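Local coordinates for cyclin homolog (Herpesvirus saimiri, PDB 2F2C), which may contribute, as a viral relative of the D-type cyclins, to cellular transformation and rapid T-cell proliferation during latent infection of susceptible hosts, at residues L68-F73 against A176-I181; L62-E67 against I181-I186; T17-R22 against I165-W170; L56-L61 against T93-G98. One frame throughout, in Å; residues are numbered along the deposited sequence.

Contact 1: residues L68-F73 against A176-I181; sequences LDKSVF and AASTTI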
# COMPACT_ATOMS: atom_id res chain seq x y z
N LEU A 68 -3.78 -15.49 8.47
CA LEU A 68 -3.56 -14.29 7.64
C LEU A 68 -3.62 -12.98 8.43
O LEU A 68 -4.34 -12.85 9.44
CB LEU A 68 -4.51 -14.24 6.44
CG LEU A 68 -4.76 -15.55 5.69
CD1 LEU A 68 -5.74 -15.29 4.59
CD2 LEU A 68 -3.48 -16.11 5.12
N ASP A 69 -2.86 -12.00 7.95
CA ASP A 69 -2.84 -10.67 8.53
C ASP A 69 -4.22 -10.17 8.77
O ASP A 69 -5.11 -10.41 7.97
CB ASP A 69 -2.08 -9.72 7.62
CG ASP A 69 -0.59 -9.74 7.90
OD1 ASP A 69 0.22 -9.93 6.96
OD2 ASP A 69 -0.12 -9.57 9.06
N LYS A 70 -4.39 -9.45 9.87
CA LYS A 70 -5.69 -9.00 10.33
C LYS A 70 -6.48 -8.22 9.29
O LYS A 70 -7.68 -8.05 9.45
CB LYS A 70 -5.55 -8.11 11.56
CG LYS A 70 -5.26 -8.84 12.85
CD LYS A 70 -6.40 -9.75 13.27
CE LYS A 70 -6.23 -10.24 14.68
NZ LYS A 70 -4.78 -10.52 14.84
N SER A 71 -5.85 -7.78 8.22
CA SER A 71 -6.58 -6.92 7.32
C SER A 71 -7.10 -7.61 6.03
O SER A 71 -7.89 -7.02 5.27
CB SER A 71 -5.79 -5.66 7.04
OG SER A 71 -5.31 -5.78 5.76
N VAL A 72 -6.70 -8.86 5.80
CA VAL A 72 -7.23 -9.65 4.68
C VAL A 72 -8.75 -9.84 4.71
O VAL A 72 -9.45 -9.73 3.69
CB VAL A 72 -6.59 -11.04 4.66
CG1 VAL A 72 -7.15 -11.86 3.49
CG2 VAL A 72 -5.08 -10.91 4.58
N PHE A 73 -9.29 -10.14 5.89
CA PHE A 73 -10.70 -10.45 5.96
C PHE A 73 -11.58 -9.23 5.68
O PHE A 73 -12.46 -9.31 4.82
CB PHE A 73 -11.08 -11.15 7.27
CG PHE A 73 -12.52 -11.50 7.35
CD1 PHE A 73 -13.09 -12.39 6.44
CD2 PHE A 73 -13.34 -10.92 8.31
CE1 PHE A 73 -14.43 -12.72 6.51
CE2 PHE A 73 -14.68 -11.25 8.38
CZ PHE A 73 -15.23 -12.14 7.48
N ALA A 176 -6.46 -7.38 20.38
CA ALA A 176 -7.85 -7.60 20.78
C ALA A 176 -8.88 -6.91 19.86
O ALA A 176 -9.87 -7.53 19.43
CB ALA A 176 -8.06 -7.18 22.23
N ALA A 177 -8.65 -5.63 19.56
CA ALA A 177 -9.64 -4.89 18.80
C ALA A 177 -9.81 -5.34 17.35
O ALA A 177 -10.93 -5.33 16.84
CB ALA A 177 -9.40 -3.39 18.90
N SER A 178 -8.72 -5.75 16.69
CA SER A 178 -8.86 -6.27 15.32
C SER A 178 -9.60 -7.62 15.29
O SER A 178 -10.40 -7.87 14.38
CB SER A 178 -7.52 -6.34 14.56
OG SER A 178 -6.50 -7.00 15.26
N THR A 179 -9.36 -8.46 16.30
CA THR A 179 -10.08 -9.72 16.41
C THR A 179 -11.56 -9.41 16.54
O THR A 179 -12.38 -9.95 15.80
CB THR A 179 -9.61 -10.52 17.63
OG1 THR A 179 -8.20 -10.71 17.57
CG2 THR A 179 -10.17 -11.94 17.58
N THR A 180 -11.89 -8.53 17.48
CA THR A 180 -13.24 -8.03 17.69
C THR A 180 -13.88 -7.42 16.42
O THR A 180 -15.02 -7.74 16.06
CB THR A 180 -13.22 -7.00 18.83
OG1 THR A 180 -12.71 -7.61 20.02
CG2 THR A 180 -14.65 -6.57 19.20
N ILE A 181 -13.14 -6.54 15.74
CA ILE A 181 -13.68 -5.97 14.51
C ILE A 181 -13.93 -7.05 13.44
O ILE A 181 -15.05 -7.15 12.90
CB ILE A 181 -12.82 -4.79 13.99
CG1 ILE A 181 -13.08 -3.56 14.84
CG2 ILE A 181 -13.19 -4.46 12.60
CD1 ILE A 181 -11.85 -2.70 15.04

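Contact 2: residues L62-E67 against I181-I186; sequences LCESFE and ICKALI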
# COMPACT_ATOMS: atom_id res chain seq x y z
N LEU A 62 -11.36 -19.32 7.48
CA LEU A 62 -10.28 -19.56 6.56
C LEU A 62 -9.07 -18.66 6.86
O LEU A 62 -7.92 -19.15 6.93
CB LEU A 62 -10.81 -19.34 5.16
CG LEU A 62 -10.36 -20.18 3.98
CD1 LEU A 62 -10.10 -21.60 4.35
CD2 LEU A 62 -11.43 -20.10 2.91
N CYS A 63 -9.32 -17.36 7.07
CA CYS A 63 -8.28 -16.40 7.42
C CYS A 63 -7.71 -16.66 8.81
O CYS A 63 -6.49 -16.64 9.01
CB CYS A 63 -8.81 -14.98 7.36
SG CYS A 63 -9.48 -14.52 5.74
N GLU A 64 -8.59 -16.91 9.78
CA GLU A 64 -8.19 -17.21 11.15
C GLU A 64 -7.34 -18.47 11.17
O GLU A 64 -6.26 -18.48 11.77
CB GLU A 64 -9.46 -17.42 11.99
CG GLU A 64 -9.34 -17.26 13.50
CD GLU A 64 -10.66 -17.62 14.21
OE1 GLU A 64 -11.19 -18.73 13.99
OE2 GLU A 64 -11.18 -16.78 14.99
N SER A 65 -7.80 -19.51 10.49
CA SER A 65 -7.10 -20.80 10.48
C SER A 65 -5.77 -20.78 9.73
O SER A 65 -4.81 -21.41 10.16
CB SER A 65 -8.00 -21.90 9.91
OG SER A 65 -9.24 -21.92 10.62
N PHE A 66 -5.69 -20.05 8.62
CA PHE A 66 -4.41 -19.98 7.93
C PHE A 66 -3.53 -18.85 8.43
O PHE A 66 -2.44 -18.62 7.89
CB PHE A 66 -4.59 -19.96 6.42
CG PHE A 66 -4.95 -21.30 5.85
CD1 PHE A 66 -3.96 -22.27 5.66
CD2 PHE A 66 -6.27 -21.60 5.53
CE1 PHE A 66 -4.29 -23.51 5.15
CE2 PHE A 66 -6.59 -22.86 5.02
CZ PHE A 66 -5.60 -23.80 4.83
N GLU A 67 -3.99 -18.17 9.48
CA GLU A 67 -3.21 -17.13 10.19
C GLU A 67 -2.87 -15.89 9.35
O GLU A 67 -1.82 -15.29 9.51
CB GLU A 67 -1.94 -17.74 10.83
CG GLU A 67 -2.11 -18.15 12.29
CD GLU A 67 -0.97 -19.02 12.80
OE1 GLU A 67 0.17 -18.92 12.27
OE2 GLU A 67 -1.20 -19.82 13.73
N ILE A 181 -13.14 -6.54 15.74
CA ILE A 181 -13.68 -5.97 14.51
C ILE A 181 -13.93 -7.05 13.44
O ILE A 181 -15.05 -7.15 12.90
CB ILE A 181 -12.82 -4.79 13.99
CG1 ILE A 181 -13.08 -3.56 14.84
CG2 ILE A 181 -13.19 -4.46 12.60
CD1 ILE A 181 -11.85 -2.70 15.04
N CYS A 182 -12.92 -7.89 13.18
CA CYS A 182 -13.04 -8.97 12.19
C CYS A 182 -14.19 -9.93 12.44
O CYS A 182 -14.77 -10.42 11.48
CB CYS A 182 -11.76 -9.76 12.06
SG CYS A 182 -10.46 -8.88 11.20
N LYS A 183 -14.55 -10.21 13.68
CA LYS A 183 -15.71 -11.09 13.89
C LYS A 183 -17.03 -10.36 13.65
O LYS A 183 -17.89 -10.87 12.94
CB LYS A 183 -15.69 -11.78 15.25
CG LYS A 183 -14.74 -12.99 15.34
CD LYS A 183 -15.14 -13.89 16.50
CE LYS A 183 -14.27 -15.14 16.58
NZ LYS A 183 -12.97 -14.93 17.27
N ALA A 184 -17.18 -9.15 14.20
CA ALA A 184 -18.40 -8.32 14.00
C ALA A 184 -18.80 -8.20 12.54
O ALA A 184 -19.98 -8.34 12.21
CB ALA A 184 -18.21 -6.94 14.62
N LEU A 185 -17.82 -7.97 11.66
CA LEU A 185 -18.04 -7.81 10.21
C LEU A 185 -18.77 -8.98 9.54
O LEU A 185 -19.14 -8.87 8.37
CB LEU A 185 -16.72 -7.56 9.47
CG LEU A 185 -16.26 -6.10 9.47
CD1 LEU A 185 -14.78 -6.01 9.26
CD2 LEU A 185 -16.98 -5.31 8.43
N ILE A 186 -18.94 -10.09 10.25
CA ILE A 186 -19.72 -11.22 9.76
C ILE A 186 -21.21 -10.84 9.69
O ILE A 186 -21.93 -11.24 8.77
CB ILE A 186 -19.50 -12.48 10.66
CG1 ILE A 186 -18.06 -12.99 10.52
CG2 ILE A 186 -20.48 -13.62 10.34
CD1 ILE A 186 -17.77 -14.32 11.24

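Contact 3: residues T17-R22 against I165-W170; sequences TMKDPR and IPEDLW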
# COMPACT_ATOMS: atom_id res chain seq x y z
N THR A 17 3.35 7.11 9.49
CA THR A 17 2.18 6.42 8.98
C THR A 17 1.13 6.28 10.05
O THR A 17 -0.02 5.93 9.77
CB THR A 17 2.63 5.06 8.37
OG1 THR A 17 2.51 5.12 6.95
CG2 THR A 17 1.70 3.90 8.76
N MET A 18 1.51 6.56 11.29
CA MET A 18 0.63 6.32 12.44
C MET A 18 0.41 7.55 13.33
O MET A 18 -0.65 7.70 13.91
CB MET A 18 1.16 5.13 13.26
CG MET A 18 1.24 3.82 12.46
SD MET A 18 2.26 2.52 13.20
CE MET A 18 2.45 1.36 11.84
N LYS A 19 1.40 8.42 13.44
CA LYS A 19 1.30 9.54 14.35
C LYS A 19 0.93 10.84 13.65
O LYS A 19 0.51 11.81 14.31
CB LYS A 19 2.63 9.75 15.08
CG LYS A 19 2.91 8.79 16.21
CD LYS A 19 4.34 9.01 16.72
CE LYS A 19 4.45 8.75 18.22
NZ LYS A 19 3.14 9.08 18.92
N ASP A 20 1.10 10.89 12.32
CA ASP A 20 0.75 12.09 11.56
C ASP A 20 -0.76 12.38 11.61
O ASP A 20 -1.57 11.54 11.18
CB ASP A 20 1.26 12.00 10.11
CG ASP A 20 1.11 13.33 9.35
OD1 ASP A 20 0.17 14.10 9.65
OD2 ASP A 20 1.88 13.70 8.43
N PRO A 21 -1.14 13.54 12.15
CA PRO A 21 -2.55 13.92 12.24
C PRO A 21 -3.24 13.78 10.90
O PRO A 21 -4.43 13.45 10.87
CB PRO A 21 -2.52 15.39 12.67
CG PRO A 21 -1.08 15.81 12.68
CD PRO A 21 -0.26 14.57 12.73
N ARG A 22 -2.53 13.96 9.80
CA ARG A 22 -3.22 13.99 8.51
C ARG A 22 -3.48 12.64 7.84
O ARG A 22 -4.31 12.56 6.92
CB ARG A 22 -2.69 15.07 7.55
CG ARG A 22 -1.30 14.94 7.09
CD ARG A 22 -0.65 16.25 6.72
NE ARG A 22 0.76 15.99 6.39
CZ ARG A 22 1.17 15.52 5.21
NH1 ARG A 22 0.30 15.28 4.24
NH2 ARG A 22 2.45 15.28 5.00
N ILE A 165 -3.67 7.73 23.81
CA ILE A 165 -3.26 6.52 24.53
C ILE A 165 -1.76 6.25 24.32
O ILE A 165 -1.27 6.21 23.18
CB ILE A 165 -4.09 5.30 24.03
CG1 ILE A 165 -5.59 5.54 24.23
CG2 ILE A 165 -3.61 3.99 24.69
CD1 ILE A 165 -6.45 4.56 23.50
N PRO A 166 -1.04 6.03 25.42
CA PRO A 166 0.40 5.79 25.38
C PRO A 166 0.76 4.60 24.50
O PRO A 166 0.13 3.54 24.61
CB PRO A 166 0.74 5.50 26.84
CG PRO A 166 -0.53 5.06 27.44
CD PRO A 166 -1.56 5.96 26.80
N GLU A 167 1.76 4.79 23.64
CA GLU A 167 2.18 3.76 22.69
C GLU A 167 2.31 2.36 23.29
O GLU A 167 1.94 1.38 22.64
CB GLU A 167 3.49 4.16 22.02
CG GLU A 167 3.30 5.03 20.79
CD GLU A 167 4.52 5.87 20.48
OE1 GLU A 167 5.65 5.31 20.45
OE2 GLU A 167 4.36 7.08 20.27
N ASP A 168 2.83 2.28 24.52
CA ASP A 168 3.05 1.01 25.24
C ASP A 168 1.89 -0.01 25.13
O ASP A 168 2.12 -1.22 25.23
CB ASP A 168 3.35 1.25 26.74
CG ASP A 168 3.90 2.67 27.04
OD1 ASP A 168 5.12 2.92 26.82
OD2 ASP A 168 3.20 3.59 27.54
N LEU A 169 0.67 0.47 24.93
CA LEU A 169 -0.50 -0.41 24.93
C LEU A 169 -0.97 -0.89 23.57
O LEU A 169 -1.90 -1.69 23.49
CB LEU A 169 -1.66 0.24 25.67
CG LEU A 169 -1.34 0.43 27.15
CD1 LEU A 169 -2.34 1.36 27.82
CD2 LEU A 169 -1.23 -0.91 27.87
N TRP A 170 -0.31 -0.43 22.50
CA TRP A 170 -0.81 -0.64 21.15
C TRP A 170 -0.78 -2.11 20.70
O TRP A 170 -1.76 -2.57 20.11
CB TRP A 170 -0.11 0.26 20.14
CG TRP A 170 -0.41 1.71 20.34
CD1 TRP A 170 -1.10 2.27 21.37
CD2 TRP A 170 0.04 2.80 19.52
NE1 TRP A 170 -1.14 3.63 21.24
CE2 TRP A 170 -0.45 3.99 20.11
CE3 TRP A 170 0.79 2.90 18.34
CZ2 TRP A 170 -0.22 5.26 19.55
CZ3 TRP A 170 1.02 4.16 17.79
CH2 TRP A 170 0.51 5.32 18.40

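Contact 4: residues L56-L61 against T93-G98; sequences LTWMHL and TLQKIG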
# COMPACT_ATOMS: atom_id res chain seq x y z
N LEU A 56 -19.50 -15.59 5.05
CA LEU A 56 -18.51 -14.77 5.72
C LEU A 56 -17.95 -15.47 6.96
O LEU A 56 -16.81 -15.22 7.34
CB LEU A 56 -19.08 -13.40 6.07
CG LEU A 56 -19.36 -12.45 4.91
CD1 LEU A 56 -19.76 -11.09 5.47
CD2 LEU A 56 -18.13 -12.30 3.99
N THR A 57 -18.76 -16.35 7.57
CA THR A 57 -18.30 -17.21 8.67
C THR A 57 -17.24 -18.18 8.17
O THR A 57 -16.24 -18.39 8.83
CB THR A 57 -19.49 -17.96 9.29
OG1 THR A 57 -20.28 -17.04 10.05
CG2 THR A 57 -19.02 -18.93 10.34
N TRP A 58 -17.45 -18.74 7.00
CA TRP A 58 -16.44 -19.60 6.42
C TRP A 58 -15.21 -18.78 6.00
O TRP A 58 -14.09 -19.11 6.37
CB TRP A 58 -17.05 -20.35 5.24
CG TRP A 58 -16.11 -21.24 4.51
CD1 TRP A 58 -15.60 -22.44 4.94
CD2 TRP A 58 -15.61 -21.05 3.19
NE1 TRP A 58 -14.80 -22.99 3.97
CE2 TRP A 58 -14.79 -22.15 2.88
CE3 TRP A 58 -15.78 -20.05 2.23
CZ2 TRP A 58 -14.13 -22.28 1.66
CZ3 TRP A 58 -15.12 -20.16 1.02
CH2 TRP A 58 -14.31 -21.27 0.74
N MET A 59 -15.41 -17.70 5.24
CA MET A 59 -14.30 -16.85 4.81
C MET A 59 -13.43 -16.41 6.02
O MET A 59 -12.18 -16.44 5.97
CB MET A 59 -14.84 -15.64 4.05
CG MET A 59 -15.57 -15.97 2.73
SD MET A 59 -16.30 -14.49 1.92
CE MET A 59 -14.87 -13.38 1.78
N HIS A 60 -14.11 -16.04 7.11
CA HIS A 60 -13.45 -15.74 8.37
C HIS A 60 -12.63 -16.91 8.91
O HIS A 60 -11.44 -16.75 9.23
CB HIS A 60 -14.44 -15.28 9.43
CG HIS A 60 -13.78 -14.88 10.71
ND1 HIS A 60 -13.37 -13.59 10.96
CD2 HIS A 60 -13.41 -15.61 11.79
CE1 HIS A 60 -12.80 -13.53 12.15
NE2 HIS A 60 -12.81 -14.75 12.67
N LEU A 61 -13.26 -18.08 9.04
CA LEU A 61 -12.56 -19.25 9.56
C LEU A 61 -11.25 -19.45 8.80
O LEU A 61 -10.20 -19.68 9.39
CB LEU A 61 -13.42 -20.50 9.47
CG LEU A 61 -12.87 -21.72 10.21
CD1 LEU A 61 -12.76 -21.44 11.70
CD2 LEU A 61 -13.75 -22.93 9.94
N THR A 93 -23.25 -21.06 -6.38
CA THR A 93 -21.94 -20.53 -6.79
C THR A 93 -21.34 -19.51 -5.79
O THR A 93 -20.22 -19.02 -5.97
CB THR A 93 -22.01 -19.99 -8.26
OG1 THR A 93 -20.69 -19.67 -8.72
CG2 THR A 93 -22.75 -18.64 -8.36
N LEU A 94 -22.09 -19.21 -4.74
CA LEU A 94 -21.72 -18.21 -3.75
C LEU A 94 -20.38 -18.52 -3.13
O LEU A 94 -19.59 -17.61 -2.89
CB LEU A 94 -22.75 -18.16 -2.63
CG LEU A 94 -23.31 -16.81 -2.17
CD1 LEU A 94 -24.03 -17.01 -0.86
CD2 LEU A 94 -22.26 -15.72 -2.05
N GLN A 95 -20.13 -19.79 -2.88
CA GLN A 95 -18.88 -20.21 -2.27
C GLN A 95 -17.68 -19.91 -3.15
O GLN A 95 -16.64 -19.46 -2.66
CB GLN A 95 -18.94 -21.70 -1.91
CG GLN A 95 -17.82 -22.14 -0.98
CD GLN A 95 -18.06 -23.48 -0.33
OE1 GLN A 95 -17.42 -23.79 0.67
NE2 GLN A 95 -18.96 -24.29 -0.89
N LYS A 96 -17.82 -20.14 -4.45
CA LYS A 96 -16.77 -19.83 -5.42
C LYS A 96 -16.44 -18.35 -5.39
O LYS A 96 -15.28 -17.95 -5.45
CB LYS A 96 -17.21 -20.25 -6.82
CG LYS A 96 -16.10 -20.32 -7.84
CD LYS A 96 -16.46 -21.30 -8.95
CE LYS A 96 -17.44 -20.73 -9.96
NZ LYS A 96 -16.74 -20.00 -11.04
N ILE A 97 -17.48 -17.52 -5.27
CA ILE A 97 -17.28 -16.08 -5.27
C ILE A 97 -16.45 -15.68 -4.06
O ILE A 97 -15.42 -15.02 -4.20
CB ILE A 97 -18.64 -15.32 -5.30
CG1 ILE A 97 -19.37 -15.61 -6.63
CG2 ILE A 97 -18.41 -13.82 -5.11
CD1 ILE A 97 -20.83 -15.14 -6.69
N GLY A 98 -16.91 -16.12 -2.89
CA GLY A 98 -16.28 -15.76 -1.62
C GLY A 98 -14.88 -16.31 -1.53
O GLY A 98 -14.01 -15.72 -0.88

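Contact 1: residues L68-F73 against A176-I181
Lys-70 and Ser-178 bring the two backbones closest, with their CA atoms 6.5 Å apart. Lys-70 sits in a type I beta turn running from Asp-69 to Val-72 and closed by Val-72 N to Asp-69 O at 3.1 Å; helix 72-83 starts straight out of it. The residues 176-181 lie within helix 170-184.

What meets the helix is the carbon chain of the lysine. Bent at chi2 (-65°) and again near its end, it curls over the hydroxyl of Ser-178, so that CG and CE of Lys-70 both lie 3.3 Å from Ser-178 OG. The same CE comes 3.5 Å from Thr-179 OG1, the two side chains meeting at a slant. Neither hydroxyl depends on the lysine for a partner: Ser-178 OG bonds to the carbonyl of Tyr-174 and Thr-179 OG1 to that of Glu-175, each one turn back in the helix. The ammonium group passes these hydroxyls and makes a salt bridge with Glu-175 OE2.

Around the contact, Asp-69 OD2 hydrogen-bonds to the backbone of the other protein chain in the assembly, Phe-73 packs on Cys-63 of helix 49-65, Ser-178 leans on Leu-156 of helix 156-162, and Ala-177 packs on Leu-203 and Thr-206 of helix 195-208.

Contact 2: residues L62-E67 against I181-I186
Glu-64 and Lys-183 form a surface salt bridge between the two cyclin domains, joining the C-terminal end of helix 49-65, in the N-terminal cyclin domain, to the C-terminal part of helix 170-184, in the viral cyclin domain. The backbones stay well apart, 9.6 Å between the CA atoms of Glu-64 and Cys-182, and the side chains span the difference, crossing at about a right angle.

The bond itself is weak: Lys-183 NZ donates to Glu-64 OE2 over 3.4 Å. Both ends have other company. Glu-64 OE2 also takes a weak hydrogen bond from His-60 NE2, one turn earlier, while the lysine ammonium makes a cation-pi contact with Tyr-249. A lysine and a histidine N-H so near are consistent with an ionised carboxylate.

Several main-chain donors are met locally. Helix 49-65 ends in a Schellman motif, with Glu-67 at positive phi (65°): Glu-67 N turns back to Glu-64 O at 3.2 Å, and Leu-68 N probably bonds to Cys-63 O at 3.0 Å. Ser-65 OG pairs with the carbonyl of Leu-61. Where the chain leaves helix 170-184, Leu-185 N reaches Ile-181 O at 3.1 Å and Ile-186 N reaches Lys-183 O at 3.0 Å.

Glu-64 holds CG opposite its own backbone nitrogen and extends from there. Lys-183 is stretched until a final bend at chi4 (82°), which swings NZ toward the carboxylate; the CE of Lys-183 lies 3.8 Å from Glu-64 OE2.

Contact 3: residues T17-R22 against I165-W170
Lys-19 and Glu-167 lie closest across this contact, yet their CA atoms are 10.2 Å apart: a bend between helices 15-18 and 21-31 faces the 3-10 turn 167-169 that leads into helix 170-184. Two long side chains bridge the gap, crossing at about a right angle. Lys-19 NZ forms a salt bridge with Glu-167 OE2, modelled at 2.7 Å, but that oxygen sits too close to a neighbour for its place to be certain. The ammonium has a second, weak partner in Asn-161 OD1.

Behind the ion pair stands the buried Trp-170. Glu-167 CA rests 3.6 Å above one face of the indole, toward the rim. The ring's NE1 donates to Ile-165 O at 3.2 Å, with an angle of 143° at the hydrogen; the donor comes in above the carbonyl plane. That bond ties the indole back to the loop that precedes its helix, while Met-18 and Trp-170 both pack on Ile-157 of helix 156-162.

On the other segment, Asp-20 OD1 accepts from Arg-22 N at 2.7 Å, nearly straight at 169°, which makes Asp-20 the N-cap of helix 21-31. Arg-22 also forms a salt bridge with an acidic side chain of the other protein chain, and Met-18 and Trp-170 each pack on an aromatic side chain of that chain. The arrangement belongs to an N-terminal region that, as in other cyclins, packs against the second cyclin box beside the partner protein.

Contact 4: residues L56-L61 against T93-G98
Within the N-terminal cyclin box, Trp-58 and Met-59 of helix 49-65 pack on Gln-95 and Gly-98 in the first turns of helix 94-109. This is helix-on-helix packing of the all-alpha cyclin fold, and the glycine marks its closest point: the CA atoms of Met-59 and Gly-98 are 6.8 Å apart. Having no side chain of its own, Gly-98 lets the methionine lie directly against the backbone.

Toward solvent, Gln-95 lies over one face of the Trp-58 indole. Its CG makes a CH-pi contact, 4.2 Å from the centroid of the six-membered ring and 24° off the normal. Farther along the extended chain, Gln-95 OE1 is poised over the same ring system, 3.8 Å from Trp-58 CE2 and from CZ2. The amide stands almost upright on the indole, the two planes 81° apart, so this is not a stack of flat groups. Trp-58 reaches the partner helix because its CG is trans to the backbone nitrogen (chi1 178°); it also touches Leu-254 at the C-terminus.

Met-59 fills the inner part of the contact and packs as well on Phe-73 and Ser-76 of helix 72-83, so three helices of the box meet around it. Its sulfur, SD, is 3.8 Å from Gly-98 CA. A bend at the last torsion of Met-59 then turns the methyl toward the glycine's carbonyl oxygen, leaving CE 3.6 Å from Gly-98 O.

How the contacts relate
Contacts 1 and 2 share helix 170-184 and Ile-181; their centres lie 6 Å apart, and both join the N-terminal cyclin domain to the viral cyclin domain. Contact 1 is partly buried and relies on a lysine's carbon chain, whereas contact 2 is an ion pair at the surface. Contact 4, also partly buried, stays inside the N-terminal domain and works by van der Waals packing and a CH-pi contact, with no charged pair; helix 49-65 links it to contact 2, and Phe-73 of contact 1 packs on its His-60. Contact 3 is again a charged surface pair but stands apart, centred about 34 Å from contact 4 on the opposite side of the chain's centre.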